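Local structure of short chain dehydrogenase (Mycobacterium smegmatis, 3UCX) at residues V92-F97 and V142-S147; M148-S153 and S187-Y192. The protein probably acts as an oxidoreductase of the short-chain dehydrogenase/reductase family, presumably with a nicotinamide cofactor bound at its Rossmann fold. All coordinates share one frame; numbering follows the deposited sequence. Where two conformers were deposited one is given.

Contact 1: residues V92-F97 and V142-S147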
loop_
_atom_site.group_PDB
_atom_site.type_symbol
_atom_site.label_atom_id
_atom_site.label_comp_id
_atom_site.label_asym_id
_atom_site.label_seq_id
_atom_site.Cartn_x
_atom_site.Cartn_y
_atom_site.Cartn_z
ATOM N N VAL A 92 7.729 24.662 7.053
ATOM C CA VAL A 92 7.498 24.994 5.640
ATOM C C VAL A 92 6.328 24.156 5.130
ATOM O O VAL A 92 6.331 22.928 5.261
ATOM C CB VAL A 92 8.749 24.735 4.793
ATOM C CG1 VAL A 92 8.421 24.873 3.308
ATOM C CG2 VAL A 92 9.899 25.690 5.196
ATOM N N ILE A 93 5.327 24.827 4.569
ATOM C CA ILE A 93 4.144 24.165 3.996
ATOM C C ILE A 93 4.107 24.448 2.496
ATOM O O ILE A 93 4.023 25.609 2.069
ATOM C CB ILE A 93 2.840 24.652 4.656
ATOM C CG1 ILE A 93 2.867 24.373 6.163
ATOM C CG2 ILE A 93 1.619 23.977 4.012
ATOM C CD1 ILE A 93 1.722 25.031 6.946
ATOM N N ASN A 94 4.163 23.391 1.693
ATOM C CA ASN A 94 4.040 23.525 0.257
ATOM C C ASN A 94 2.578 23.247 -0.094
ATOM O O ASN A 94 2.126 22.092 -0.079
ATOM C CB ASN A 94 4.971 22.550 -0.442
ATOM C CG ASN A 94 6.410 23.031 -0.433
ATOM O OD1 ASN A 94 6.679 24.170 -0.810
ATOM N ND2 ASN A 94 7.327 22.195 0.042
ATOM N N ASN A 95 1.833 24.310 -0.364
ATOM C CA ASN A 95 0.395 24.155 -0.599
ATOM C C ASN A 95 0.182 23.836 -2.048
ATOM O O ASN A 95 0.907 24.363 -2.908
ATOM C CB ASN A 95 -0.378 25.381 -0.201
ATOM C CG ASN A 95 -1.875 25.214 -0.397
ATOM O OD1 ASN A 95 -2.409 24.116 -0.319
ATOM N ND2 ASN A 95 -2.532 26.282 -0.735
ATOM N N ALA A 96 -0.811 22.970 -2.313
ATOM C CA ALA A 96 -1.112 22.502 -3.677
ATOM C C ALA A 96 -1.953 23.571 -4.372
ATOM O O ALA A 96 -3.161 23.648 -4.143
ATOM C CB ALA A 96 -1.860 21.172 -3.647
ATOM N N PHE A 97 -1.322 24.402 -5.194
ATOM C CA PHE A 97 -2.039 25.516 -5.840
ATOM C C PHE A 97 -2.476 25.165 -7.271
ATOM O O PHE A 97 -3.627 25.414 -7.644
ATOM C CB PHE A 97 -1.182 26.795 -5.834
ATOM N N VAL A 142 8.296 20.005 7.664
ATOM C CA VAL A 142 7.792 20.270 6.351
ATOM C C VAL A 142 6.475 19.520 6.218
ATOM O O VAL A 142 6.403 18.364 6.596
ATOM C CB VAL A 142 8.738 19.764 5.261
ATOM C CG1 VAL A 142 8.078 19.926 3.871
ATOM C CG2 VAL A 142 10.105 20.485 5.371
ATOM N N VAL A 143 5.450 20.198 5.715
ATOM C CA VAL A 143 4.207 19.542 5.289
ATOM C C VAL A 143 3.969 19.856 3.830
ATOM O O VAL A 143 3.766 21.022 3.456
ATOM C CB VAL A 143 2.958 19.972 6.088
ATOM C CG1 VAL A 143 1.759 19.087 5.702
ATOM C CG2 VAL A 143 3.206 19.888 7.584
ATOM N N ASN A 144 3.952 18.810 3.013
ATOM C CA ASN A 144 3.611 18.935 1.617
ATOM C C ASN A 144 2.156 18.545 1.408
ATOM O O ASN A 144 1.767 17.430 1.744
ATOM C CB ASN A 144 4.532 18.078 0.757
ATOM C CG ASN A 144 5.953 18.588 0.749
ATOM O OD1 ASN A 144 6.177 19.772 0.937
ATOM N ND2 ASN A 144 6.918 17.685 0.561
ATOM N N VAL A 145 1.361 19.473 0.882
ATOM C CA VAL A 145 -0.029 19.194 0.560
ATOM C C VAL A 145 -0.045 18.434 -0.744
ATOM O O VAL A 145 0.392 18.939 -1.800
ATOM C CB VAL A 145 -0.887 20.457 0.492
ATOM C CG1 VAL A 145 -2.353 20.104 0.137
ATOM C CG2 VAL A 145 -0.808 21.198 1.825
ATOM N N ASN A 146 -0.502 17.190 -0.661
ATOM C CA ASN A 146 -0.579 16.318 -1.815
ATOM C C ASN A 146 -2.070 16.169 -2.223
ATOM O O ASN A 146 -2.815 17.167 -2.223
ATOM C CB ASN A 146 0.140 14.998 -1.472
ATOM C CG ASN A 146 0.584 14.226 -2.698
ATOM O OD1 ASN A 146 -0.270 13.722 -3.444
ATOM N ND2 ASN A 146 1.917 14.103 -2.914
ATOM N N SER A 147 -2.510 14.979 -2.602
ATOM C CA SER A 147 -3.860 14.809 -3.140
ATOM C C SER A 147 -4.313 13.364 -3.091
ATOM O O SER A 147 -3.528 12.443 -3.279
ATOM C CB SER A 147 -3.933 15.281 -4.589
ATOM O OG SER A 147 -5.196 14.959 -5.194
HETATM O O HOH W 1 3.194 20.017 -1.689
#
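V92, I93 and N94 run in parallel register beside V142, V143 and N144, the two strands 4.8 Å apart at closest approach with directions only 10° from parallel. V143 N donates to V92 O, N94 N to V143 O and V145 N to N94 O, each at 2.9 to 3.0 Å, so V143 and N94 each use both backbone groups across the pair. N94 and N144 add a side-chain rung. Their CG atoms both stand beside the backbone N and anti to the carbonyl carbon (chi1 near -70° in both), which sends the two amides the same way, side by side. Along N94, CB already lies 3.3 Å from N144 OD1, CG follows it at 3.5 Å, and ND2 reaches it at 2.8 Å in a nearly straight hydrogen bond. N144 OD1 lies in the amide plane of N94, whereas N94 ND2 is tilted from the carbonyl plane of N144; the two amides are turned 32° against each other. Helix 110-130 packs on N94, while N144 ND2 is held by S171, so this buried amide pair is tied into neighbouring helices.

On the opposite face I93 and V143 are in loose contact, and both pack against I239 of helix 232-243. At the end of strand 142-145, V145 packs against the loop residues N95 and A96: its CG1 lies 4.0 Å from A96 CB, both its methyls lie near N95 OD1, and N95 ND2 hydrogen-bonds G18 O. Water 1 donates to both N94 O and V145 O, bridging the strands where they begin to part. The N-N-A sequence of 94-96 matches the start of the NNAG motif of short-chain dehydrogenases, and the pairing joins the fourth and fifth strands of their Rossmann-type parallel sheet.

Contact 2: residues M148-S153 and S187-Y192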
loop_
_atom_site.group_PDB
_atom_site.type_symbol
_atom_site.label_atom_id
_atom_site.label_comp_id
_atom_site.label_asym_id
_atom_site.label_seq_id
_atom_site.Cartn_x
_atom_site.Cartn_y
_atom_site.Cartn_z
ATOM N N MET A 148 -5.609 13.189 -2.842
ATOM C CA MET A 148 -6.296 11.889 -2.956
ATOM C C MET A 148 -6.065 11.164 -4.268
ATOM O O MET A 148 -6.208 9.961 -4.334
ATOM C CB MET A 148 -7.805 12.110 -2.750
ATOM C CG MET A 148 -8.605 10.855 -2.483
ATOM S SD MET A 148 -10.329 11.212 -2.061
ATOM C CE MET A 148 -10.964 11.733 -3.674
ATOM N N VAL A 149 -5.768 11.898 -5.335
ATOM C CA VAL A 149 -5.528 11.321 -6.649
ATOM C C VAL A 149 -4.471 10.210 -6.617
ATOM O O VAL A 149 -4.478 9.326 -7.441
ATOM C CB VAL A 149 -5.057 12.411 -7.635
ATOM C CG1 VAL A 149 -3.603 12.787 -7.369
ATOM C CG2 VAL A 149 -5.241 11.959 -9.065
ATOM N N VAL A 150 -3.546 10.267 -5.655
ATOM C CA VAL A 150 -2.533 9.216 -5.596
ATOM C C VAL A 150 -3.111 7.863 -5.141
ATOM O O VAL A 150 -2.458 6.828 -5.271
ATOM C CB VAL A 150 -1.307 9.614 -4.745
ATOM C CG1 VAL A 150 -0.694 10.920 -5.276
ATOM C CG2 VAL A 150 -1.655 9.704 -3.266
ATOM N N ARG A 151 -4.335 7.879 -4.606
ATOM C CA ARG A 151 -4.979 6.671 -4.076
ATOM C C ARG A 151 -5.831 5.929 -5.103
ATOM O O ARG A 151 -6.356 4.856 -4.797
ATOM C CB ARG A 151 -5.851 7.035 -2.871
ATOM C CG ARG A 151 -5.082 7.720 -1.748
ATOM C CD ARG A 151 -4.067 6.807 -1.110
ATOM N NE ARG A 151 -3.429 7.376 0.080
ATOM C CZ ARG A 151 -2.324 6.880 0.640
ATOM N NH1 ARG A 151 -1.757 5.767 0.125
ATOM N NH2 ARG A 151 -1.799 7.462 1.726
ATOM N N HIS A 152 -5.979 6.492 -6.303
ATOM C CA HIS A 152 -6.754 5.850 -7.368
ATOM C C HIS A 152 -6.118 6.039 -8.717
ATOM O O HIS A 152 -5.060 6.659 -8.824
ATOM C CB HIS A 152 -8.244 6.307 -7.340
ATOM C CG HIS A 152 -8.473 7.781 -7.607
ATOM N ND1 HIS A 152 -8.499 8.311 -8.855
ATOM C CD2 HIS A 152 -8.792 8.828 -6.734
ATOM C CE1 HIS A 152 -8.773 9.639 -8.774
ATOM N NE2 HIS A 152 -8.945 9.951 -7.470
ATOM N N SER A 153 -6.745 5.477 -9.756
ATOM C CA SER A 153 -6.197 5.546 -11.109
ATOM C C SER A 153 -7.269 5.936 -12.120
ATOM O O SER A 153 -7.262 5.487 -13.277
ATOM C CB SER A 153 -5.572 4.190 -11.444
ATOM O OG SER A 153 -4.483 3.924 -10.567
ATOM N N SER A 187 3.145 14.433 4.567
ATOM C CA SER A 187 2.200 14.859 3.542
ATOM C C SER A 187 0.768 14.795 4.073
ATOM O O SER A 187 0.437 13.957 4.929
ATOM C CB SER A 187 2.318 13.945 2.316
ATOM O OG SER A 187 3.639 13.925 1.774
ATOM N N VAL A 188 -0.077 15.697 3.579
ATOM C CA VAL A 188 -1.518 15.667 3.844
ATOM C C VAL A 188 -2.222 15.541 2.469
ATOM O O VAL A 188 -1.899 16.279 1.519
ATOM C CB VAL A 188 -2.001 16.888 4.640
ATOM C CG1 VAL A 188 -3.539 16.945 4.717
ATOM C CG2 VAL A 188 -1.371 16.930 6.047
ATOM N N LEU A 189 -3.107 14.552 2.357
ATOM C CA LEU A 189 -3.727 14.158 1.082
ATOM C C LEU A 189 -5.233 14.398 1.131
ATOM O O LEU A 189 -5.994 13.526 1.524
ATOM C CB LEU A 189 -3.483 12.684 0.783
ATOM C CG LEU A 189 -2.090 12.299 0.269
ATOM C CD1 LEU A 189 -1.012 12.755 1.257
ATOM C CD2 LEU A 189 -2.038 10.786 0.032
ATOM N N PRO A 190 -5.660 15.588 0.740
ATOM C CA PRO A 190 -7.099 15.837 0.677
ATOM C C PRO A 190 -7.695 15.428 -0.665
ATOM O O PRO A 190 -6.984 15.417 -1.697
ATOM C CB PRO A 190 -7.178 17.351 0.838
ATOM C CG PRO A 190 -5.930 17.840 0.169
ATOM C CD PRO A 190 -4.871 16.794 0.435
ATOM N N GLY A 191 -8.986 15.109 -0.661
ATOM C CA GLY A 191 -9.744 15.063 -1.902
ATOM C C GLY A 191 -10.286 16.457 -2.186
ATOM O O GLY A 191 -9.572 17.449 -2.042
ATOM N N TYR A 192 -11.561 16.532 -2.577
ATOM C CA TYR A 192 -12.241 17.809 -2.707
ATOM C C TYR A 192 -12.249 18.493 -1.364
ATOM O O TYR A 192 -12.367 17.838 -0.323
ATOM C CB TYR A 192 -13.689 17.606 -3.128
ATOM C CG TYR A 192 -13.885 17.318 -4.573
ATOM C CD1 TYR A 192 -13.643 18.297 -5.532
ATOM C CD2 TYR A 192 -14.354 16.092 -4.990
ATOM C CE1 TYR A 192 -13.852 18.046 -6.881
ATOM C CE2 TYR A 192 -14.554 15.822 -6.331
ATOM C CZ TYR A 192 -14.309 16.803 -7.269
ATOM O OH TYR A 192 -14.537 16.524 -8.601
#
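A single backbone hydrogen bond flanked by apolar packing ties the 3-10 turn 148-151, between strand 141-145 and helix 158-179, to the end of strand 184-190 and G191 just after it. M148 N donates to P190 O at 2.9 Å with an N-H...O angle of 168°, yet the nitrogen stands well above the carbonyl plane and not on a lone pair. M148 then lies along G191. Its CG is anti to the backbone N (chi1 -165°), and the chain stays extended until it bends at the sulfur. CB sits 3.6 Å from G191 CA, with SD and CE passing the same carbon at 3.9 and 4.0 Å. N258 and Y262 also border the M148 side chain.

L189 makes the second half of the contact through one methyl, CD2. The V150 side chain crosses that of L189 at about a right angle and presses CG2 to 3.5 Å from L189 CD2, tighter than usual for two carbons; this branch of V150 lies between the backbone N and the carbonyl carbon. R151, bent at chi2, brings its guanidinium obliquely to the same methyl, with NE 3.7 Å from L189 CD2. NE is salt-bridged to D256 on the neighbouring strand 254-257, and NH2 makes a weak hydrogen bond to A264 O of a third subunit.

The sequence P190-G191 corresponds to the PG motif at the end of the sixth strand in this family. Between the two segments the polar link is main chain alone, while the leucine methyl beside the guanidinium may partly shield the R151-D256 charge pair from water.

Contacts 1 and 2 follow one another along the chain, the first closing at S147 and the second opening at M148. Their centres are 12 Å apart. Contact 1 lies in the buried middle of the parallel sheet and joins two adjacent strands by repeated backbone bonds and an asparagine pair; contact 2, partly buried, joins a turn to a strand end with one backbone bond, methyl packing and a charged group. They meet because strand 184-190 is also the neighbour of 141-145: V188 probably hydrogen-bonds N144 and N146. No other subunit touches contact 1, whereas R151 and S153 bring contact 2 to the tetramer interfaces.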